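Side-chain contacts in CD1-2 antigen (Gallus gallus, PDB 3DBX), which probably presents lipid antigens at the cell surface, as MHC class I-like CD1 family members do: residues Thr27-Met32 / Asn79-Met84; Glu59-Thr64 / Pro171-Met176; Leu126-Leu131 / Arg135-Arg140. All coordinates share one frame; numbering follows the deposited sequence.

Contact 1. Residues Thr27-Met32 / Asn79-Met84. With PLM (palmitic acid), chain F.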
loop_
_atom_site.group_PDB
_atom_site.type_symbol
_atom_site.label_atom_id
_atom_site.label_comp_id
_atom_site.label_asym_id
_atom_site.label_seq_id
_atom_site.Cartn_x
_atom_site.Cartn_y
_atom_site.Cartn_z
ATOM N N THR A 27 13.028 -1.042 20.549
ATOM C CA THR A 27 11.833 -1.002 19.733
ATOM C C THR A 27 12.123 -0.106 18.549
ATOM O O THR A 27 12.687 0.986 18.702
ATOM C CB THR A 27 10.600 -0.429 20.488
ATOM O OG1 THR A 27 10.534 -0.971 21.810
ATOM C CG2 THR A 27 9.320 -0.774 19.748
ATOM N N GLU A 28 11.721 -0.565 17.370
ATOM C CA GLU A 28 11.726 0.262 16.194
ATOM C C GLU A 28 10.271 0.416 15.775
ATOM O O GLU A 28 9.522 -0.556 15.663
ATOM C CB GLU A 28 12.572 -0.376 15.090
ATOM N N LEU A 29 9.841 1.641 15.550
ATOM C CA LEU A 29 8.436 1.814 15.185
ATOM C C LEU A 29 8.250 2.386 13.802
ATOM O O LEU A 29 9.033 3.213 13.349
ATOM C CB LEU A 29 7.712 2.714 16.185
ATOM C CG LEU A 29 7.557 2.343 17.666
ATOM C CD1 LEU A 29 6.978 3.554 18.379
ATOM C CD2 LEU A 29 6.635 1.159 17.842
ATOM N N THR A 30 7.180 1.954 13.150
ATOM C CA THR A 30 6.639 2.675 12.001
ATOM C C THR A 30 5.136 2.749 12.182
ATOM O O THR A 30 4.536 1.889 12.832
ATOM C CB THR A 30 6.951 1.955 10.650
ATOM O OG1 THR A 30 6.378 0.645 10.671
ATOM C CG2 THR A 30 8.450 1.830 10.442
ATOM N N GLY A 31 4.531 3.789 11.636
ATOM C CA GLY A 31 3.079 3.882 11.648
ATOM C C GLY A 31 2.598 4.980 10.725
ATOM O O GLY A 31 3.282 6.003 10.510
ATOM N N MET A 32 1.423 4.751 10.168
ATOM C CA MET A 32 0.806 5.700 9.228
ATOM C C MET A 32 -0.675 5.806 9.461
ATOM O O MET A 32 -1.307 4.818 9.778
ATOM C CB MET A 32 1.005 5.209 7.807
ATOM C CG MET A 32 0.638 6.280 6.781
ATOM S SD MET A 32 0.942 5.639 5.165
ATOM C CE MET A 32 2.662 5.193 5.284
ATOM N N ASN A 79 1.909 3.053 25.617
ATOM C CA ASN A 79 1.354 1.903 26.341
ATOM C C ASN A 79 1.380 0.630 25.512
ATOM O O ASN A 79 1.736 -0.430 26.022
ATOM C CB ASN A 79 -0.066 2.176 26.837
ATOM C CG ASN A 79 -0.098 2.863 28.208
ATOM O OD1 ASN A 79 0.667 2.530 29.117
ATOM N ND2 ASN A 79 -1.007 3.814 28.359
ATOM N N THR A 80 1.006 0.736 24.235
ATOM C CA THR A 80 1.042 -0.418 23.307
ATOM C C THR A 80 2.419 -1.110 23.209
ATOM O O THR A 80 2.499 -2.331 23.255
ATOM C CB THR A 80 0.554 -0.041 21.882
ATOM O OG1 THR A 80 -0.699 0.639 21.974
ATOM C CG2 THR A 80 0.378 -1.288 21.034
ATOM N N ILE A 81 3.483 -0.324 23.053
ATOM C CA ILE A 81 4.847 -0.848 23.050
ATOM C C ILE A 81 5.111 -1.665 24.312
ATOM O O ILE A 81 5.570 -2.795 24.226
ATOM C CB ILE A 81 5.888 0.282 22.940
ATOM C CG1 ILE A 81 5.863 0.893 21.552
ATOM C CG2 ILE A 81 7.311 -0.223 23.300
ATOM C CD1 ILE A 81 6.234 2.333 21.572
ATOM N N ARG A 82 4.808 -1.104 25.480
ATOM C CA ARG A 82 4.997 -1.825 26.729
ATOM C C ARG A 82 4.061 -3.028 26.863
ATOM O O ARG A 82 4.467 -4.060 27.369
ATOM C CB ARG A 82 4.879 -0.893 27.938
ATOM C CG ARG A 82 5.381 -1.525 29.235
ATOM C CD ARG A 82 5.717 -0.488 30.317
ATOM N NE ARG A 82 4.749 0.606 30.313
ATOM C CZ ARG A 82 3.568 0.557 30.924
ATOM N NH1 ARG A 82 3.210 -0.541 31.598
ATOM N NH2 ARG A 82 2.748 1.607 30.859
ATOM N N PHE A 83 2.827 -2.908 26.391
ATOM C CA PHE A 83 1.924 -4.053 26.357
ATOM C C PHE A 83 2.463 -5.187 25.478
ATOM O O PHE A 83 2.282 -6.360 25.809
ATOM C CB PHE A 83 0.544 -3.644 25.851
ATOM C CG PHE A 83 -0.458 -4.766 25.865
ATOM C CD1 PHE A 83 -0.982 -5.236 27.072
ATOM C CD2 PHE A 83 -0.872 -5.359 24.673
ATOM C CE1 PHE A 83 -1.906 -6.276 27.088
ATOM C CE2 PHE A 83 -1.792 -6.406 24.679
ATOM C CZ PHE A 83 -2.311 -6.863 25.884
ATOM N N MET A 84 3.110 -4.842 24.362
ATOM C CA MET A 84 3.665 -5.873 23.466
ATOM C C MET A 84 4.920 -6.537 24.039
ATOM O O MET A 84 5.042 -7.761 23.989
ATOM C CB MET A 84 3.904 -5.332 22.064
ATOM C CG MET A 84 2.625 -4.891 21.298
ATOM S SD MET A 84 1.263 -6.090 21.270
ATOM C CE MET A 84 -0.005 -5.119 20.454
HETATM C C1 PLM F . 0.377 -2.386 30.103
HETATM O O1 PLM F . 1.412 -1.778 29.730
HETATM O O2 PLM F . 0.513 -3.491 30.678
HETATM C C2 PLM F . -1.012 -1.815 29.872
HETATM C C3 PLM F . -1.015 -0.817 28.711
HETATM C C4 PLM F . -2.427 -0.371 28.335
HETATM C C5 PLM F . -3.043 -1.252 27.245
HETATM C C6 PLM F . -2.655 -0.833 25.824
HETATM C C7 PLM F . -2.531 -2.032 24.887
HETATM C C8 PLM F . -3.711 -2.133 23.937
HETATM C C9 PLM F . -3.268 -2.620 22.560
HETATM C CA PLM F . -4.470 -2.618 21.621
HETATM C CB PLM F . -4.109 -2.181 20.207
HETATM C CC PLM F . -4.359 -0.696 19.972
HETATM C CD PLM F . -5.713 -0.435 19.325
HETATM C CE PLM F . -6.091 1.014 19.545
HETATM C CF PLM F . -6.542 1.680 18.251
HETATM C CG PLM F . -6.148 3.153 18.242
#
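I81 lies across L29 and T27 where a helix rests on the sheet floor of the MHC class I-like fold. T27 and L29 belong to strand 27-35, and I81 to helix 77-89. The two branches of I81 divide the work. Its CG1 arm, anti to the carbonyl carbon (chi1 -71°), carries CD1 onto the end of L29. CD1 of I81 is 3.5 Å from CD1 of L29, closer than usual for two methyls. The other methyl of L29, CD2, lies 3.8 Å from CG1 of I81, so the leucine fork meets the arm at both points. The chi2 of I81, 149°, is about 30° short of fully extended, in the arm that makes the short methyl contact. The CG2 branch of I81 points to T27 instead, and comes within 3.6 Å of T27 OG1. That hydroxyl is also hydrogen-bonded to NE2 of H85, one turn further along the helix. W48 touches both L29 and I81. T30 packs on the chain of another protein, probably beta-2-microglobulin.

The same helix segment also lines the lipid groove, where a palmitic acid is bound. CG of F83 is 3.6 Å from C7 of the fatty acid, and the ring approaches the chain obliquely. M148, T151 and L152 of helix 143-154 also touch F83. CB of N79 meets the chain nearer its acid end, 3.7 Å from C3. At the head, O1 of the palmitic acid lies over one face of the R82 guanidinium, 2.9 Å from NH1.

Contact 2. Residues Glu59-Thr64 / Pro171-Met176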
loop_
_atom_site.group_PDB
_atom_site.type_symbol
_atom_site.label_atom_id
_atom_site.label_comp_id
_atom_site.label_asym_id
_atom_site.label_seq_id
_atom_site.Cartn_x
_atom_site.Cartn_y
_atom_site.Cartn_z
ATOM N N GLU A 59 -3.874 22.390 11.837
ATOM C CA GLU A 59 -4.648 23.182 12.805
ATOM C C GLU A 59 -6.124 22.769 12.852
ATOM O O GLU A 59 -7.012 23.605 13.058
ATOM C CB GLU A 59 -4.524 24.683 12.490
ATOM N N ILE A 60 -6.377 21.477 12.651
ATOM C CA ILE A 60 -7.738 20.952 12.649
ATOM C C ILE A 60 -7.914 19.976 13.815
ATOM O O ILE A 60 -8.755 20.208 14.687
ATOM C CB ILE A 60 -8.136 20.358 11.268
ATOM C CG1 ILE A 60 -8.038 21.439 10.177
ATOM C CG2 ILE A 60 -9.571 19.807 11.292
ATOM C CD1 ILE A 60 -6.616 21.795 9.735
ATOM N N THR A 61 -7.109 18.917 13.863
ATOM C CA THR A 61 -7.051 18.107 15.078
ATOM C C THR A 61 -5.620 17.695 15.441
ATOM O O THR A 61 -5.064 16.806 14.774
ATOM C CB THR A 61 -7.988 16.879 15.000
ATOM O OG1 THR A 61 -9.351 17.312 15.103
ATOM C CG2 THR A 61 -7.696 15.903 16.128
ATOM N N ALA A 62 -4.990 18.311 16.457
ATOM C CA ALA A 62 -5.434 19.495 17.260
ATOM C C ALA A 62 -6.677 19.383 18.160
ATOM O O ALA A 62 -6.585 18.946 19.307
ATOM C CB ALA A 62 -5.456 20.808 16.416
ATOM N N GLU A 63 -7.822 19.800 17.615
ATOM C CA GLU A 63 -9.071 20.023 18.349
ATOM C C GLU A 63 -9.710 18.768 18.950
ATOM O O GLU A 63 -10.284 18.819 20.044
ATOM C CB GLU A 63 -10.073 20.717 17.425
ATOM C CG GLU A 63 -11.163 21.482 18.126
ATOM C CD GLU A 63 -11.628 22.668 17.311
ATOM O OE1 GLU A 63 -11.460 22.635 16.071
ATOM O OE2 GLU A 63 -12.152 23.636 17.909
ATOM N N THR A 64 -9.636 17.657 18.222
ATOM C CA THR A 64 -10.187 16.389 18.698
ATOM C C THR A 64 -9.127 15.577 19.447
ATOM O O THR A 64 -9.428 14.522 20.012
ATOM C CB THR A 64 -10.789 15.579 17.533
ATOM N N PRO A 171 -15.075 9.401 13.778
ATOM C CA PRO A 171 -16.100 10.016 12.921
ATOM C C PRO A 171 -16.075 11.552 12.798
ATOM O O PRO A 171 -16.177 12.066 11.674
ATOM C CB PRO A 171 -17.417 9.541 13.554
ATOM C CG PRO A 171 -17.076 8.265 14.157
ATOM C CD PRO A 171 -15.697 8.459 14.724
ATOM N N ASN A 172 -15.991 12.276 13.919
ATOM C CA ASN A 172 -15.787 13.733 13.898
ATOM C C ASN A 172 -14.525 14.176 13.132
ATOM O O ASN A 172 -14.556 15.160 12.396
ATOM C CB ASN A 172 -15.771 14.312 15.320
ATOM C CG ASN A 172 -17.172 14.505 15.893
ATOM O OD1 ASN A 172 -18.002 13.588 15.870
ATOM N ND2 ASN A 172 -17.444 15.707 16.412
ATOM N N TYR A 173 -13.435 13.432 13.312
ATOM C CA TYR A 173 -12.151 13.690 12.656
ATOM C C TYR A 173 -12.224 13.550 11.124
ATOM O O TYR A 173 -11.773 14.439 10.393
ATOM C CB TYR A 173 -11.096 12.747 13.249
ATOM C CG TYR A 173 -9.652 13.017 12.884
ATOM C CD1 TYR A 173 -9.123 14.311 12.857
ATOM C CD2 TYR A 173 -8.801 11.962 12.614
ATOM C CE1 TYR A 173 -7.757 14.531 12.528
ATOM C CE2 TYR A 173 -7.468 12.170 12.297
ATOM C CZ TYR A 173 -6.952 13.451 12.258
ATOM O OH TYR A 173 -5.610 13.597 11.937
ATOM N N ILE A 174 -12.809 12.450 10.651
ATOM C CA ILE A 174 -13.019 12.203 9.217
ATOM C C ILE A 174 -13.782 13.376 8.575
ATOM O O ILE A 174 -13.393 13.889 7.516
ATOM C CB ILE A 174 -13.818 10.890 8.993
ATOM C CG1 ILE A 174 -12.976 9.666 9.379
ATOM C CG2 ILE A 174 -14.260 10.764 7.548
ATOM C CD1 ILE A 174 -13.779 8.351 9.499
ATOM N N LEU A 175 -14.855 13.788 9.252
ATOM C CA LEU A 175 -15.743 14.844 8.809
ATOM C C LEU A 175 -15.017 16.172 8.631
ATOM O O LEU A 175 -15.169 16.841 7.604
ATOM C CB LEU A 175 -16.889 14.998 9.806
ATOM C CG LEU A 175 -18.251 14.450 9.385
ATOM C CD1 LEU A 175 -18.157 12.989 8.972
ATOM C CD2 LEU A 175 -19.265 14.639 10.507
ATOM N N MET A 176 -14.225 16.540 9.632
ATOM C CA MET A 176 -13.422 17.754 9.575
ATOM C C MET A 176 -12.326 17.663 8.494
ATOM O O MET A 176 -12.075 18.641 7.780
ATOM C CB MET A 176 -12.871 18.104 10.965
ATOM C CG MET A 176 -13.995 18.388 12.000
ATOM S SD MET A 176 -13.544 18.967 13.666
ATOM C CE MET A 176 -13.605 20.753 13.470
#
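T61 is packed tightly against the ring of Y173. CB of T61 meets the CD1-CE1 bond of Y173 obliquely, 3.4 Å from CE1. The ring is carried there by the first torsion of Y173, with CG anti to the backbone N (chi1 -169°). F13 meets Y173 edge-to-face, and V66 touches both T61 and Y173. Y173 OH is buried here and has no polar partner in the model. T61 is held from its own side by an ST motif: its OG1 accepts the N-H of T64, with N to OG1 3.2 Å and an angle of 147°.

The other side is looser and lies nearer the surface. I60 and M176 run alongside one another but head opposite ways, touching where CG2 of I60 is 3.7 Å from CB of M176. The tip of I60 turns off from the helix. E63 is on the surface, its chain roughly perpendicular to that of M176, with OE1 of E63 3.9 Å from the M176 methyl CE. No hydrogen bond joins the two segments. The loop that leads into helix 66-71 leans on helix 156-180, so it bridges from one helical side of the MHC class I-like platform to the other.

Contact 3. Residues Leu126-Leu131 / Arg135-Arg140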
loop_
_atom_site.group_PDB
_atom_site.type_symbol
_atom_site.label_atom_id
_atom_site.label_comp_id
_atom_site.label_asym_id
_atom_site.label_seq_id
_atom_site.Cartn_x
_atom_site.Cartn_y
_atom_site.Cartn_z
ATOM N N LEU A 126 -3.344 -12.498 14.870
ATOM C CA LEU A 126 -3.108 -12.899 16.262
ATOM C C LEU A 126 -4.360 -12.758 17.138
ATOM O O LEU A 126 -4.771 -13.735 17.748
ATOM C CB LEU A 126 -1.913 -12.149 16.876
ATOM C CG LEU A 126 -1.572 -12.442 18.350
ATOM C CD1 LEU A 126 -1.145 -13.881 18.533
ATOM C CD2 LEU A 126 -0.505 -11.484 18.885
ATOM N N VAL A 127 -4.938 -11.551 17.214
ATOM C CA VAL A 127 -6.240 -11.307 17.894
ATOM C C VAL A 127 -7.075 -10.224 17.183
ATOM O O VAL A 127 -6.523 -9.322 16.540
ATOM C CB VAL A 127 -6.103 -10.939 19.420
ATOM C CG1 VAL A 127 -5.561 -12.103 20.227
ATOM C CG2 VAL A 127 -5.243 -9.695 19.636
ATOM N N THR A 128 -8.402 -10.308 17.284
ATOM C CA THR A 128 -9.249 -9.246 16.717
ATOM C C THR A 128 -10.247 -8.665 17.728
ATOM O O THR A 128 -10.655 -9.352 18.651
ATOM C CB THR A 128 -9.965 -9.688 15.406
ATOM O OG1 THR A 128 -10.531 -8.537 14.760
ATOM C CG2 THR A 128 -11.057 -10.700 15.674
ATOM N N TYR A 129 -10.620 -7.399 17.553
ATOM C CA TYR A 129 -11.574 -6.762 18.463
ATOM C C TYR A 129 -12.995 -6.716 17.905
ATOM O O TYR A 129 -13.260 -6.087 16.883
ATOM C CB TYR A 129 -11.094 -5.374 18.915
ATOM C CG TYR A 129 -12.068 -4.648 19.826
ATOM C CD1 TYR A 129 -12.357 -5.134 21.106
ATOM C CD2 TYR A 129 -12.717 -3.479 19.406
ATOM C CE1 TYR A 129 -13.254 -4.474 21.946
ATOM C CE2 TYR A 129 -13.630 -2.809 20.252
ATOM C CZ TYR A 129 -13.886 -3.318 21.516
ATOM O OH TYR A 129 -14.773 -2.685 22.363
ATOM N N GLU A 130 -13.901 -7.394 18.608
ATOM C CA GLU A 130 -15.317 -7.456 18.259
ATOM C C GLU A 130 -16.092 -6.351 18.999
ATOM O O GLU A 130 -16.375 -6.472 20.189
ATOM C CB GLU A 130 -15.856 -8.841 18.628
ATOM C CG GLU A 130 -17.058 -9.316 17.835
ATOM C CD GLU A 130 -17.141 -10.831 17.801
ATOM O OE1 GLU A 130 -17.984 -11.411 18.532
ATOM O OE2 GLU A 130 -16.341 -11.444 17.062
ATOM N N LEU A 131 -16.415 -5.272 18.285
ATOM C CA LEU A 131 -17.030 -4.092 18.889
ATOM C C LEU A 131 -18.374 -4.403 19.531
ATOM O O LEU A 131 -18.598 -4.052 20.688
ATOM C CB LEU A 131 -17.179 -2.963 17.859
ATOM C CG LEU A 131 -17.200 -1.501 18.357
ATOM C CD1 LEU A 131 -17.085 -0.554 17.175
ATOM C CD2 LEU A 131 -18.423 -1.131 19.227
ATOM N N ARG A 135 -15.624 -7.521 23.092
ATOM C CA ARG A 135 -14.725 -8.665 23.273
ATOM C C ARG A 135 -13.578 -8.696 22.263
ATOM O O ARG A 135 -13.767 -8.380 21.088
ATOM C CB ARG A 135 -15.532 -9.964 23.157
ATOM C CG ARG A 135 -14.769 -11.252 23.449
ATOM C CD ARG A 135 -15.669 -12.478 23.289
ATOM N NE ARG A 135 -16.060 -12.745 21.900
ATOM C CZ ARG A 135 -17.227 -13.282 21.537
ATOM N NH1 ARG A 135 -18.137 -13.595 22.455
ATOM N NH2 ARG A 135 -17.494 -13.491 20.253
ATOM N N TRP A 136 -12.396 -9.092 22.733
ATOM C CA TRP A 136 -11.260 -9.428 21.863
ATOM C C TRP A 136 -11.245 -10.934 21.579
ATOM O O TRP A 136 -11.352 -11.745 22.512
ATOM C CB TRP A 136 -9.952 -9.022 22.530
ATOM C CG TRP A 136 -9.722 -7.553 22.539
ATOM C CD1 TRP A 136 -10.231 -6.651 23.422
ATOM C CD2 TRP A 136 -8.910 -6.807 21.621
ATOM N NE1 TRP A 136 -9.791 -5.386 23.109
ATOM C CE2 TRP A 136 -8.979 -5.453 22.010
ATOM C CE3 TRP A 136 -8.133 -7.152 20.505
ATOM C CZ2 TRP A 136 -8.302 -4.437 21.324
ATOM C CZ3 TRP A 136 -7.458 -6.142 19.823
ATOM C CH2 TRP A 136 -7.549 -4.802 20.239
ATOM N N VAL A 137 -11.122 -11.300 20.304
ATOM C CA VAL A 137 -11.243 -12.696 19.853
ATOM C C VAL A 137 -9.918 -13.241 19.296
ATOM O O VAL A 137 -9.282 -12.585 18.454
ATOM C CB VAL A 137 -12.347 -12.866 18.767
ATOM C CG1 VAL A 137 -12.937 -14.258 18.819
ATOM C CG2 VAL A 137 -13.454 -11.828 18.927
ATOM N N PRO A 138 -9.499 -14.443 19.755
ATOM C CA PRO A 138 -8.270 -15.083 19.265
ATOM C C PRO A 138 -8.370 -15.519 17.800
ATOM O O PRO A 138 -9.400 -16.059 17.387
ATOM C CB PRO A 138 -8.130 -16.318 20.167
ATOM C CG PRO A 138 -9.029 -16.074 21.313
ATOM C CD PRO A 138 -10.157 -15.274 20.779
ATOM N N GLN A 139 -7.301 -15.279 17.036
ATOM C CA GLN A 139 -7.246 -15.610 15.610
ATOM C C GLN A 139 -6.423 -16.872 15.323
ATOM O O GLN A 139 -6.587 -17.499 14.271
ATOM C CB GLN A 139 -6.676 -14.441 14.812
ATOM C CG GLN A 139 -7.462 -13.117 14.891
ATOM C CD GLN A 139 -8.635 -13.051 13.924
ATOM O OE1 GLN A 139 -9.476 -13.957 13.878
ATOM N NE2 GLN A 139 -8.700 -11.978 13.150
ATOM N N ARG A 140 -5.523 -17.221 16.240
ATOM C CA ARG A 140 -4.777 -18.473 16.166
ATOM C C ARG A 140 -5.035 -19.234 17.462
ATOM O O ARG A 140 -5.673 -18.688 18.370
ATOM C CB ARG A 140 -3.281 -18.235 15.897
ATOM C CG ARG A 140 -2.521 -17.509 16.988
ATOM C CD ARG A 140 -1.066 -17.292 16.629
ATOM N NE ARG A 140 -0.891 -16.190 15.680
ATOM C CZ ARG A 140 0.231 -15.491 15.536
ATOM N NH1 ARG A 140 1.283 -15.755 16.298
ATOM N NH2 ARG A 140 0.297 -14.507 14.643
#
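The beta hairpin of strands 124-130 and 135-138 pairs T128 with V137 and E130 with R135, both as antiparallel hydrogen-bonded pairs. V137 N donates to T128 O at 2.6 Å and nearly straight (174°), and T128 N returns a bond to V137 O at 2.7 Å. Further along, Q139 N donates to L126 O from well above the carbonyl plane. On the sheet face that also carries T128 and V137, the side chains of E130 and R135 run next to each other, and OE1 of E130 makes a salt bridge to NH2 of R135 at 2.7 Å. Their flat groups are turned 69° apart.

The hairpin forms one border of the sheet floor of the MHC class I-like fold. On the side of strand 113-121, L126 and V127 together sit opposite the single residue I119, a classic beta bulge in strand 124-130. The opposite face, with V127, Y129 and W136, looks to the helices and the lipid. Y129 CB sits over the centre of the W136 six-membered ring, 3.5 Å away, in a CH-pi contact. With CG of Y129 anti to its own N, the ring is carried past the indole, its plane turned 42° from the five-membered ring. CG2 of V127 meets CE3 of W136 at 3.9 Å. W136 also touches the bound palmitic acid, and Y129 OH is hydrogen-bonded to OG of S159. Past strand 135-138, R140 turns one guanidinium face to CD1 of L126, 3.7 Å from CZ of R140, while its NH1 makes a salt bridge to E121.

Overall arrangement
All three contacts lie in the MHC class I-like platform. Contacts 1 and 3 reach the same sheet: contact 1 sets a helix on one of its strands, and contact 3 pairs the two strands at one border. Contact 2 joins a loop to the other long helix. Its centre is about 24 Å from that of contact 1 and about 28 Å from that of contact 3. Contact 1 is buried and mostly apolar. Contacts 2 and 3 are partly buried, but only contact 3 has hydrogen bonds and a salt bridge across its segments. Palmitic acid touches residues of contacts 1 and 3, whereas the side chain of Y173 in contact 2 is about 11 Å from it.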